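Local coordinates for protein dihydrodipicolinate synthase (Agrobacterium tumefaciens, PDB 3B4U) that probably condenses pyruvate with aspartate semialdehyde through a Schiff-base lysine, the dihydrodipicolinate synthase step toward lysine and diaminopimelate, at residues A28-R32 with T258-W263; Q3-L7 with Q207-S211; R233-L237 with A284-F289. One frame throughout, in Å; residues are numbered along the deposited sequence.

In the fold
Contact 2 lies within the eight-stranded parallel barrel of this TIM-barrel lyase: strands 6-10 and 208-211, first and last in sequence, pair there and close the ring. Contact 1 ties helix 23-35, which follows strand 6-10 in the chain, to the end of helix 246-258 and the loop after it. Contact 3 pairs helices 232-240 and 275-289, both beyond the last strand. The centres stand 20 to 22 Å apart, nearest atoms about 7 to 8 Å, without touching. Along the chain contact 1 alternates with both others, whereas contact 2 closes before contact 3 opens. Contacts 1 and 2 thus join the start of the barrel to later parts of the chain; contact 3 joins two of the C-terminal helices.

Contact 1: residues A28-R32 with T258-W263; sequences AHARR and TGETIW
R32 reaches from helix 23-35 to T258, which ends helix 246-258, and to E260 in the turn beyond it. Its CB, CG and CD run out nearly straight from the helix, with CG anti to the backbone N (chi1 170°); the chain then bends about the CG-CD bond. From NE onward it meets the other segment: the T258 methyl CG2 sits over the centre of one guanidinium face, 3.4 Å from CZ and also near NE. The two end nitrogens take one carboxylate oxygen each. NH1 donates almost straight to E260 OE2 at 2.8 Å, and NH2 to E260 OE1 at 3.0 Å. Both oxygens are approached from above the carboxylate plane, which is turned 50° from the guanidinium. NH2 also donates to H29 ND1 at 2.9 Å, one helical turn back, while H29 NE2 bonds to N215. On E260 OE1 the anti lone pair accepts W263 NE1 at 2.9 Å. The indole edge in turn points at the face of the H29 ring, centroids 4.6 Å apart and planes at 53°. T258 OG1 accepts from E260 N in an ST turn and also bonds to V254. One carboxylate therefore gathers an arginine and an indole N-H, in a chain H29-R32-E260-W263 whose middle link is doubled. This network should fix the guanidinium's rotation and probably keeps E260 ionised.

Contact 2: residues Q3-L7 with Q207-S211; sequences QKFGL and QGAIS
Q207, just before strand 208-211, bonds to the N-terminal segment at two points. Its side chain, extended beyond CG, brings OE1 to the backbone N of F5 at 3.0 Å, in the carbonyl plane and on a lone pair; a water also donates to OE1 and, weakly, to Q3 O. The backbone O of Q207 accepts G6 N at 2.8 Å. G208 follows, a glycine opposite G6 in parallel register; the two glycine backbones come close, with G208 CA 3.2 Å from G6 O in a CA-H...O contact. A209 N then donates to the same G6 O at 3.1 Å, while A209 O lies at the edge of the F5 ring. I210 crosses F5 at about a right angle, CG1 against CZ at 3.7 Å, and L191 of the adjoining strand touches both side chains. At S211 the CB packs on L7 CD1 at 4.0 Å, with V221 of helix 218-225 against both residues, and OG bonds to A214. First and last strands thus join by backbone bonds, as barrel closure requires, and the Q207 amide extends the hydrogen bonding past the strand start.

Contact 3: residues R233-L237 with A284-F289; sequences RIVDL and AFDALF
Apolar packing centres on L237, a knob seated in the hole formed by A284, F285, L288 and F289. Helices 232-240 and 275-289 run antiparallel here, with segment axes 9.9 Å apart at 168°. L237 CB meets L288 CD1 at 3.9 Å, its CD1 lies near F285 CA, and its CD2 approaches F289 CE2 at 4.0 Å and the edge of the F285 ring. L288 CD1 also presses on the backbone N of L237 at 3.5 Å, and both its methyls lie against D236 CB. F289, its CG beside the backbone N (chi1 -66°), swings its ring across to I234, whose CD1 meets CZ at 3.6 Å; L217 covers I234, F285 and F289. The R233 guanidinium has F289 CE1 over the centre of one face, 3.6 Å from CZ, with the two planes inclined at 47°, and R233 CB packs on the same ring. Polar linkage runs through one water, which accepts from R233 NH1 and donates to L288 O, while NH2 forms a salt bridge with D231. With no direct hydrogen bond between the segments, they are joined by hydrophobic interlocking; the R233 guanidinium is positioned by D231 from its own side and tied to L288 O through the water.

Contact 1: residues A28-R32 with T258-W263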
ATOM      1  N   ALA B  28       9.117 -14.363 -22.572  1.00  7.56           N
ATOM      2  CA  ALA B  28       8.997 -14.210 -24.032  1.00  8.49           C
ATOM      3  C   ALA B  28       8.501 -12.802 -24.417  1.00  7.78           C
ATOM      4  O   ALA B  28       8.985 -12.207 -25.381  1.00  7.85           O
ATOM      5  CB  ALA B  28       8.076 -15.310 -24.608  1.00  9.18           C
ATOM      6  N   HIS B  29       7.579 -12.280 -23.629  1.00  7.16           N
ATOM      7  CA  HIS B  29       7.095 -10.925 -23.840  1.00  7.26           C
ATOM      8  C   HIS B  29       8.203  -9.906 -23.598  1.00  6.91           C
ATOM      9  O   HIS B  29       8.379  -8.983 -24.392  1.00  7.40           O
ATOM     10  CB  HIS B  29       5.858 -10.679 -22.975  1.00  7.30           C
ATOM     11  CG  HIS B  29       5.309  -9.314 -23.103  1.00  6.92           C
ATOM     12  ND1 HIS B  29       4.866  -8.803 -24.299  1.00  7.19           N
ATOM     13  CD2 HIS B  29       5.131  -8.363 -22.160  1.00  6.77           C
ATOM     14  CE1 HIS B  29       4.439  -7.569 -24.073  1.00  6.42           C
ATOM     15  NE2 HIS B  29       4.586  -7.267 -22.788  1.00  7.10           N
ATOM     16  N   ALA B  30       8.982 -10.090 -22.548  1.00  6.92           N
ATOM     17  CA  ALA B  30      10.126  -9.217 -22.309  1.00  7.11           C
ATOM     18  C   ALA B  30      11.087  -9.250 -23.496  1.00  7.53           C
ATOM     19  O   ALA B  30      11.558  -8.215 -23.958  1.00  7.42           O
ATOM     20  CB  ALA B  30      10.844  -9.621 -21.034  1.00  7.21           C
ATOM     21  N   ARG B  31      11.406 -10.442 -23.994  1.00  7.71           N
ATOM     22  CA  ARG B  31      12.321 -10.559 -25.122  1.00  8.06           C
ATOM     23  C   ARG B  31      11.769  -9.846 -26.348  1.00  8.32           C
ATOM     24  O   ARG B  31      12.517  -9.208 -27.089  1.00  8.82           O
ATOM     25  CB  ARG B  31      12.557 -12.018 -25.474  1.00  9.58           C
ATOM     26  CG  ARG B  31      13.408 -12.748 -24.457  1.00 12.08           C
ATOM     27  CD  ARG B  31      14.872 -12.386 -24.549  1.00 18.64           C
ATOM     28  NE  ARG B  31      15.720 -13.288 -23.748  1.00 19.08           N
ATOM     29  CZ  ARG B  31      17.004 -13.066 -23.462  1.00 20.30           C
ATOM     30  NH1 ARG B  31      17.646 -13.946 -22.725  1.00 21.79           N
ATOM     31  NH2 ARG B  31      17.655 -11.995 -23.884  1.00 19.77           N
ATOM     32  N   ARG B  32      10.470  -9.955 -26.578  1.00  8.13           N
ATOM     33  CA  ARG B  32       9.820  -9.264 -27.704  1.00  8.63           C
ATOM     34  C   ARG B  32       9.953  -7.755 -27.543  1.00  8.73           C
ATOM     35  O   ARG B  32      10.312  -7.042 -28.488  1.00  8.74           O
ATOM     36  CB  ARG B  32       8.358  -9.704 -27.797  1.00  9.07           C
ATOM     37  CG  ARG B  32       7.545  -8.868 -28.782  1.00  9.03           C
ATOM     38  CD  ARG B  32       6.167  -9.471 -29.070  1.00  9.60           C
ATOM     39  NE  ARG B  32       5.422  -9.665 -27.828  1.00  9.55           N
ATOM     40  CZ  ARG B  32       4.745 -10.747 -27.487  1.00  9.25           C
ATOM     41  NH1 ARG B  32       4.619 -11.750 -28.333  1.00 11.28           N
ATOM     42  NH2 ARG B  32       4.195 -10.828 -26.298  1.00 10.07           N
ATOM     43  N   THR B 258      -0.582  -9.226 -30.428  1.00 11.09           N
ATOM     44  CA  THR B 258       0.242 -10.438 -30.463  1.00 11.51           C
ATOM     45  C   THR B 258      -0.521 -11.707 -30.809  1.00 11.74           C
ATOM     46  O   THR B 258       0.099 -12.712 -31.131  1.00 13.28           O
ATOM     47  CB  THR B 258       0.934 -10.689 -29.107  1.00 11.63           C
ATOM     48  OG1 THR B 258      -0.054 -10.960 -28.120  1.00 11.00           O
ATOM     49  CG2 THR B 258       1.782  -9.487 -28.693  1.00 12.42           C
ATOM     50  N   GLY B 259      -1.838 -11.684 -30.640  1.00 11.59           N
ATOM     51  CA  GLY B 259      -2.680 -12.881 -30.709  1.00 12.03           C
ATOM     52  C   GLY B 259      -2.612 -13.793 -29.499  1.00 12.63           C
ATOM     53  O   GLY B 259      -3.194 -14.873 -29.510  1.00 13.99           O
ATOM     54  N   GLU B 260      -1.896 -13.380 -28.457  1.00 11.62           N
ATOM     55  CA  GLU B 260      -1.746 -14.175 -27.240  1.00 11.65           C
ATOM     56  C   GLU B 260      -2.922 -13.923 -26.321  1.00 11.68           C
ATOM     57  O   GLU B 260      -3.105 -12.814 -25.813  1.00 13.34           O
ATOM     58  CB  GLU B 260      -0.412 -13.862 -26.558  1.00 11.97           C
ATOM     59  CG  GLU B 260       0.795 -14.273 -27.400  1.00 11.28           C
ATOM     60  CD  GLU B 260       2.111 -13.746 -26.941  1.00 11.98           C
ATOM     61  OE1 GLU B 260       2.178 -13.066 -25.907  1.00 12.78           O
ATOM     62  OE2 GLU B 260       3.100 -14.046 -27.630  1.00 12.93           O
ATOM     63  N   THR B 261      -3.724 -14.950 -26.073  1.00 12.65           N
ATOM     64  CA  THR B 261      -4.913 -14.817 -25.250  1.00 13.39           C
ATOM     65  C   THR B 261      -4.605 -14.661 -23.756  1.00 13.19           C
ATOM     66  O   THR B 261      -5.467 -14.190 -23.023  1.00 14.85           O
ATOM     67  CB  THR B 261      -5.858 -16.034 -25.437  1.00 14.59           C
ATOM     68  OG1 THR B 261      -5.135 -17.206 -25.094  1.00 16.54           O
ATOM     69  CG2 THR B 261      -6.335 -16.132 -26.879  1.00 18.01           C
ATOM     70  N   ILE B 262      -3.419 -15.078 -23.331  1.00 12.33           N
ATOM     71  CA  ILE B 262      -3.079 -15.085 -21.899  1.00 12.96           C
ATOM     72  C   ILE B 262      -3.276 -13.719 -21.231  1.00 13.26           C
ATOM     73  O   ILE B 262      -3.657 -13.639 -20.067  1.00 15.53           O
ATOM     74  CB  ILE B 262      -1.649 -15.625 -21.683  1.00 13.87           C
ATOM     75  CG1 ILE B 262      -1.373 -16.018 -20.216  1.00 15.84           C
ATOM     76  CG2 ILE B 262      -0.594 -14.651 -22.172  1.00 14.36           C
ATOM     77  CD1 ILE B 262      -1.776 -17.420 -19.920  1.00 17.87           C
ATOM     78  N   TRP B 263      -3.079 -12.628 -21.964  1.00 11.45           N
ATOM     79  CA  TRP B 263      -2.987 -11.306 -21.354  1.00 12.26           C
ATOM     80  C   TRP B 263      -4.291 -10.801 -20.842  1.00 14.21           C
ATOM     81  O   TRP B 263      -4.259  -9.897 -20.031  1.00 14.79           O
ATOM     82  CB  TRP B 263      -2.374 -10.314 -22.341  1.00 10.96           C
ATOM     83  CG  TRP B 263      -1.047 -10.771 -22.761  1.00  9.47           C
ATOM     84  CD1 TRP B 263      -0.743 -11.409 -23.916  1.00 10.45           C
ATOM     85  CD2 TRP B 263       0.165 -10.712 -21.991  1.00  9.14           C
ATOM     86  NE1 TRP B 263       0.573 -11.757 -23.927  1.00  9.92           N
ATOM     87  CE2 TRP B 263       1.159 -11.342 -22.748  1.00 10.07           C
ATOM     88  CE3 TRP B 263       0.511 -10.163 -20.738  1.00  8.96           C
ATOM     89  CZ2 TRP B 263       2.466 -11.465 -22.289  1.00 10.78           C
ATOM     90  CZ3 TRP B 263       1.802 -10.289 -20.284  1.00  9.35           C
ATOM     91  CH2 TRP B 263       2.778 -10.916 -21.057  1.00  9.69           C
TER

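Contact 2: residues Q3-L7 with Q207-S211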
ATOM      1  N   GLN B   3      24.070   6.398 -23.224  1.00 25.75           N
ATOM      2  CA  GLN B   3      24.137   6.312 -21.743  1.00 22.77           C
ATOM      3  C   GLN B   3      22.790   6.648 -21.099  1.00 21.16           C
ATOM      4  O   GLN B   3      22.556   6.283 -19.949  1.00 22.16           O
ATOM      5  CB  GLN B   3      25.258   7.211 -21.199  1.00 24.68           C
ATOM      6  CG  GLN B   3      25.237   7.483 -19.689  1.00 27.70           C
ATOM      7  CD  GLN B   3      24.646   8.851 -19.294  1.00 33.32           C
ATOM      8  OE1 GLN B   3      23.436   9.108 -19.434  1.00 36.69           O
ATOM      9  NE2 GLN B   3      25.506   9.726 -18.769  1.00 36.09           N
ATOM     10  N   LYS B   4      21.895   7.307 -21.836  1.00 17.53           N
ATOM     11  CA  LYS B   4      20.601   7.665 -21.261  1.00 14.98           C
ATOM     12  C   LYS B   4      19.825   6.409 -20.873  1.00 11.59           C
ATOM     13  O   LYS B   4      20.037   5.311 -21.402  1.00 12.50           O
ATOM     14  CB  LYS B   4      19.765   8.508 -22.237  1.00 14.66           C
ATOM     15  CG  LYS B   4      19.256   7.723 -23.461  1.00 15.99           C
ATOM     16  CD  LYS B   4      18.189   8.469 -24.301  1.00 17.32           C
ATOM     17  CE  LYS B   4      18.651   9.776 -24.871  1.00 16.30           C
ATOM     18  NZ  LYS B   4      17.664  10.306 -25.894  1.00 15.42           N
ATOM     19  N   PHE B   5      18.869   6.590 -19.987  1.00  9.60           N
ATOM     20  CA  PHE B   5      17.974   5.512 -19.599  1.00  9.11           C
ATOM     21  C   PHE B   5      17.266   4.890 -20.797  1.00  8.25           C
ATOM     22  O   PHE B   5      17.241   3.655 -20.943  1.00  9.36           O
ATOM     23  CB  PHE B   5      16.974   6.041 -18.561  1.00  7.76           C
ATOM     24  CG  PHE B   5      16.015   4.992 -18.072  1.00  7.87           C
ATOM     25  CD1 PHE B   5      16.332   4.193 -16.998  1.00  7.51           C
ATOM     26  CD2 PHE B   5      14.808   4.783 -18.716  1.00  7.40           C
ATOM     27  CE1 PHE B   5      15.469   3.206 -16.569  1.00  7.72           C
ATOM     28  CE2 PHE B   5      13.911   3.819 -18.278  1.00  7.26           C
ATOM     29  CZ  PHE B   5      14.260   3.019 -17.204  1.00  7.87           C
ATOM     30  N   GLY B   6      16.677   5.717 -21.648  1.00  7.66           N
ATOM     31  CA  GLY B   6      16.026   5.239 -22.858  1.00  7.86           C
ATOM     32  C   GLY B   6      14.589   4.800 -22.615  1.00  6.79           C
ATOM     33  O   GLY B   6      13.850   5.404 -21.837  1.00  7.83           O
ATOM     34  N   LEU B   7      14.197   3.754 -23.323  1.00  6.73           N
ATOM     35  CA  LEU B   7      12.847   3.215 -23.243  1.00  6.44           C
ATOM     36  C   LEU B   7      12.855   1.921 -22.442  1.00  6.25           C
ATOM     37  O   LEU B   7      13.556   0.968 -22.791  1.00  6.97           O
ATOM     38  CB  LEU B   7      12.287   2.937 -24.653  1.00  6.75           C
ATOM     39  CG  LEU B   7      10.901   2.319 -24.658  1.00  7.32           C
ATOM     40  CD1 LEU B   7       9.872   3.201 -23.908  1.00  8.00           C
ATOM     41  CD2 LEU B   7      10.429   2.025 -26.081  1.00  8.37           C
ATOM     42  N   GLN B 207      15.250  11.792 -20.219  1.00  6.97           N
ATOM     43  CA  GLN B 207      16.000  10.588 -20.570  1.00  7.10           C
ATOM     44  C   GLN B 207      15.182   9.413 -21.015  1.00  7.52           C
ATOM     45  O   GLN B 207      15.749   8.361 -21.285  1.00  8.48           O
ATOM     46  CB  GLN B 207      16.928  10.173 -19.423  1.00  7.72           C
ATOM     47  CG  GLN B 207      18.186  10.985 -19.328  1.00  8.37           C
ATOM     48  CD  GLN B 207      19.237  10.314 -18.460  1.00  8.61           C
ATOM     49  OE1 GLN B 207      19.364   9.098 -18.430  1.00  9.50           O
ATOM     50  NE2 GLN B 207      19.992  11.137 -17.728  1.00 10.51           N
ATOM     51  N   GLY B 208      13.861   9.560 -21.120  1.00  6.36           N
ATOM     52  CA  GLY B 208      13.031   8.519 -21.656  1.00  6.77           C
ATOM     53  C   GLY B 208      11.785   8.229 -20.843  1.00  5.87           C
ATOM     54  O   GLY B 208      11.118   9.141 -20.364  1.00  5.91           O
ATOM     55  N   ALA B 209      11.418   6.943 -20.755  1.00  6.24           N
ATOM     56  CA  ALA B 209      10.136   6.538 -20.185  1.00  5.96           C
ATOM     57  C   ALA B 209      10.171   5.086 -19.743  1.00  5.40           C
ATOM     58  O   ALA B 209      10.892   4.273 -20.331  1.00  6.46           O
ATOM     59  CB  ALA B 209       8.999   6.720 -21.234  1.00  6.82           C
ATOM     60  N   ILE B 210       9.351   4.816 -18.749  1.00  6.02           N
ATOM     61  CA  ILE B 210       8.939   3.477 -18.378  1.00  6.33           C
ATOM     62  C   ILE B 210       7.470   3.395 -18.781  1.00  5.98           C
ATOM     63  O   ILE B 210       6.615   3.967 -18.128  1.00  6.98           O
ATOM     64  CB  ILE B 210       9.140   3.199 -16.879  1.00  6.35           C
ATOM     65  CG1 ILE B 210      10.634   3.329 -16.487  1.00  6.49           C
ATOM     66  CG2 ILE B 210       8.593   1.824 -16.518  1.00  7.60           C
ATOM     67  CD1 ILE B 210      10.890   3.337 -15.008  1.00  7.86           C
ATOM     68  N   SER B 211       7.207   2.750 -19.901  1.00  6.02           N
ATOM     69  CA  SER B 211       5.967   2.960 -20.655  1.00  6.63           C
ATOM     70  C   SER B 211       5.062   1.749 -20.713  1.00  6.11           C
ATOM     71  O   SER B 211       5.497   0.678 -21.140  1.00  6.57           O
ATOM     72  CB  SER B 211       6.337   3.368 -22.073  1.00  6.99           C
ATOM     73  OG  SER B 211       5.210   3.284 -22.952  1.00  7.10           O
TER
HETATM   74  O   HOH W   1      21.099   7.574 -17.050  1.00 19.88           O

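Contact 3: residues R233-L237 with A284-F289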
ATOM      1  N   ARG B 233      -0.910  10.043 -32.642  1.00  7.52           N
ATOM      2  CA  ARG B 233      -1.743   8.843 -32.564  1.00  7.84           C
ATOM      3  C   ARG B 233      -1.686   8.212 -31.168  1.00  7.14           C
ATOM      4  O   ARG B 233      -2.666   7.701 -30.670  1.00  7.66           O
ATOM      5  CB  ARG B 233      -1.280   7.791 -33.564  1.00  8.12           C
ATOM      6  CG  ARG B 233      -1.297   8.199 -35.027  1.00  8.43           C
ATOM      7  CD  ARG B 233      -0.665   7.135 -35.876  1.00  9.32           C
ATOM      8  NE  ARG B 233       0.747   6.957 -35.509  1.00  9.28           N
ATOM      9  CZ  ARG B 233       1.513   5.960 -35.928  1.00 10.78           C
ATOM     10  NH1 ARG B 233       1.071   5.078 -36.809  1.00 11.06           N
ATOM     11  NH2 ARG B 233       2.749   5.866 -35.474  1.00 10.76           N
ATOM     12  N   ILE B 234      -0.506   8.223 -30.547  1.00  7.29           N
ATOM     13  CA  ILE B 234      -0.328   7.654 -29.219  1.00  8.02           C
ATOM     14  C   ILE B 234      -1.085   8.488 -28.193  1.00  7.83           C
ATOM     15  O   ILE B 234      -1.750   7.979 -27.306  1.00  7.68           O
ATOM     16  CB  ILE B 234       1.183   7.584 -28.884  1.00  7.82           C
ATOM     17  CG1 ILE B 234       1.896   6.602 -29.822  1.00  9.82           C
ATOM     18  CG2 ILE B 234       1.421   7.216 -27.402  1.00  8.82           C
ATOM     19  CD1 ILE B 234       1.678   5.128 -29.505  1.00 12.46           C
ATOM     20  N   VAL B 235      -0.991   9.814 -28.309  1.00  7.40           N
ATOM     21  CA  VAL B 235      -1.727  10.718 -27.419  1.00  7.88           C
ATOM     22  C   VAL B 235      -3.221  10.437 -27.519  1.00  8.19           C
ATOM     23  O   VAL B 235      -3.922  10.287 -26.514  1.00  7.91           O
ATOM     24  CB  VAL B 235      -1.397  12.185 -27.741  1.00  8.43           C
ATOM     25  CG1 VAL B 235      -2.285  13.140 -26.909  1.00  9.28           C
ATOM     26  CG2 VAL B 235       0.081  12.441 -27.524  1.00  9.98           C
ATOM     27  N   ASP B 236      -3.713  10.332 -28.744  1.00  7.50           N
ATOM     28  CA  ASP B 236      -5.123  10.047 -28.965  1.00  7.98           C
ATOM     29  C   ASP B 236      -5.534   8.686 -28.403  1.00  7.63           C
ATOM     30  O   ASP B 236      -6.577   8.563 -27.797  1.00  8.24           O
ATOM     31  CB  ASP B 236      -5.464  10.070 -30.459  1.00  7.55           C
ATOM     32  CG  ASP B 236      -5.511  11.461 -31.057  1.00  9.29           C
ATOM     33  OD1 ASP B 236      -5.438  12.489 -30.357  1.00  9.99           O
ATOM     34  OD2 ASP B 236      -5.675  11.493 -32.300  1.00 11.21           O
ATOM     35  N   LEU B 237      -4.697   7.670 -28.596  1.00  7.43           N
ATOM     36  CA  LEU B 237      -5.025   6.358 -28.065  1.00  8.10           C
ATOM     37  C   LEU B 237      -5.203   6.418 -26.561  1.00  8.04           C
ATOM     38  O   LEU B 237      -6.152   5.858 -26.025  1.00  8.46           O
ATOM     39  CB  LEU B 237      -3.951   5.347 -28.427  1.00  8.38           C
ATOM     40  CG  LEU B 237      -4.202   3.934 -27.897  1.00  9.58           C
ATOM     41  CD1 LEU B 237      -5.478   3.363 -28.546  1.00 11.62           C
ATOM     42  CD2 LEU B 237      -3.010   3.069 -28.146  1.00 10.78           C
ATOM     43  N   ALA B 284     -10.704   1.306 -31.179  1.00 11.65           N
ATOM     44  CA  ALA B 284      -9.982   2.564 -30.998  1.00 11.49           C
ATOM     45  C   ALA B 284      -8.529   2.426 -31.475  1.00 10.89           C
ATOM     46  O   ALA B 284      -7.987   3.319 -32.149  1.00 10.98           O
ATOM     47  CB  ALA B 284     -10.021   2.976 -29.594  1.00 13.04           C
ATOM     48  N   PHE B 285      -7.893   1.313 -31.110  1.00  9.98           N
ATOM     49  CA  PHE B 285      -6.554   1.026 -31.566  1.00  9.83           C
ATOM     50  C   PHE B 285      -6.503   0.910 -33.085  1.00  9.60           C
ATOM     51  O   PHE B 285      -5.640   1.507 -33.720  1.00 10.16           O
ATOM     52  CB  PHE B 285      -6.029  -0.236 -30.862  1.00  9.60           C
ATOM     53  CG  PHE B 285      -4.690  -0.676 -31.352  1.00  8.98           C
ATOM     54  CD1 PHE B 285      -3.516  -0.224 -30.757  1.00  8.97           C
ATOM     55  CD2 PHE B 285      -4.585  -1.517 -32.420  1.00 10.51           C
ATOM     56  CE1 PHE B 285      -2.291  -0.635 -31.234  1.00  9.85           C
ATOM     57  CE2 PHE B 285      -3.363  -1.921 -32.909  1.00 11.25           C
ATOM     58  CZ  PHE B 285      -2.208  -1.476 -32.311  1.00 11.08           C
ATOM     59  N   ASP B 286      -7.400   0.113 -33.651  1.00 10.46           N
ATOM     60  CA  ASP B 286      -7.365  -0.144 -35.077  1.00 11.36           C
ATOM     61  C   ASP B 286      -7.556   1.147 -35.882  1.00 10.96           C
ATOM     62  O   ASP B 286      -6.927   1.323 -36.922  1.00 13.12           O
ATOM     63  CB  ASP B 286      -8.445  -1.134 -35.481  1.00 11.97           C
ATOM     64  CG  ASP B 286      -8.148  -2.542 -35.049  1.00 13.81           C
ATOM     65  OD1 ASP B 286      -7.015  -2.856 -34.612  1.00 13.46           O
ATOM     66  OD2 ASP B 286      -9.068  -3.379 -35.211  1.00 16.22           O
ATOM     67  N   ALA B 287      -8.398   2.046 -35.394  1.00 11.67           N
ATOM     68  CA  ALA B 287      -8.678   3.308 -36.099  1.00 11.92           C
ATOM     69  C   ALA B 287      -7.430   4.178 -36.189  1.00 12.50           C
ATOM     70  O   ALA B 287      -7.298   4.993 -37.097  1.00 13.47           O
ATOM     71  CB  ALA B 287      -9.767   4.063 -35.425  1.00 13.25           C
ATOM     72  N   LEU B 288      -6.527   4.037 -35.217  1.00 10.73           N
ATOM     73  CA  LEU B 288      -5.305   4.823 -35.163  1.00 10.59           C
ATOM     74  C   LEU B 288      -4.092   4.146 -35.793  1.00 11.25           C
ATOM     75  O   LEU B 288      -3.252   4.832 -36.374  1.00 11.62           O
ATOM     76  CB  LEU B 288      -5.007   5.191 -33.702  1.00  9.53           C
ATOM     77  CG  LEU B 288      -5.947   6.258 -33.142  1.00  9.21           C
ATOM     78  CD1 LEU B 288      -5.925   6.263 -31.610  1.00 10.15           C
ATOM     79  CD2 LEU B 288      -5.612   7.642 -33.692  1.00 12.23           C
ATOM     80  N   PHE B 289      -3.965   2.823 -35.642  1.00 11.56           N
ATOM     81  CA  PHE B 289      -2.731   2.097 -35.955  1.00 12.98           C
ATOM     82  C   PHE B 289      -2.848   0.972 -36.966  1.00 15.53           C
ATOM     83  O   PHE B 289      -1.822   0.405 -37.350  1.00 17.51           O
ATOM     84  CB  PHE B 289      -2.104   1.537 -34.681  1.00 11.31           C
ATOM     85  CG  PHE B 289      -1.630   2.605 -33.756  1.00  9.99           C
ATOM     86  CD1 PHE B 289      -0.418   3.254 -33.954  1.00  9.43           C
ATOM     87  CD2 PHE B 289      -2.432   3.018 -32.718  1.00  8.90           C
ATOM     88  CE1 PHE B 289      -0.026   4.284 -33.117  1.00  9.25           C
ATOM     89  CE2 PHE B 289      -2.034   4.034 -31.885  1.00  9.53           C
ATOM     90  CZ  PHE B 289      -0.835   4.676 -32.093  1.00  9.48           C
TER
HETATM   91  O   HOH W   2      -1.373   4.846 -38.363  1.00 16.37           O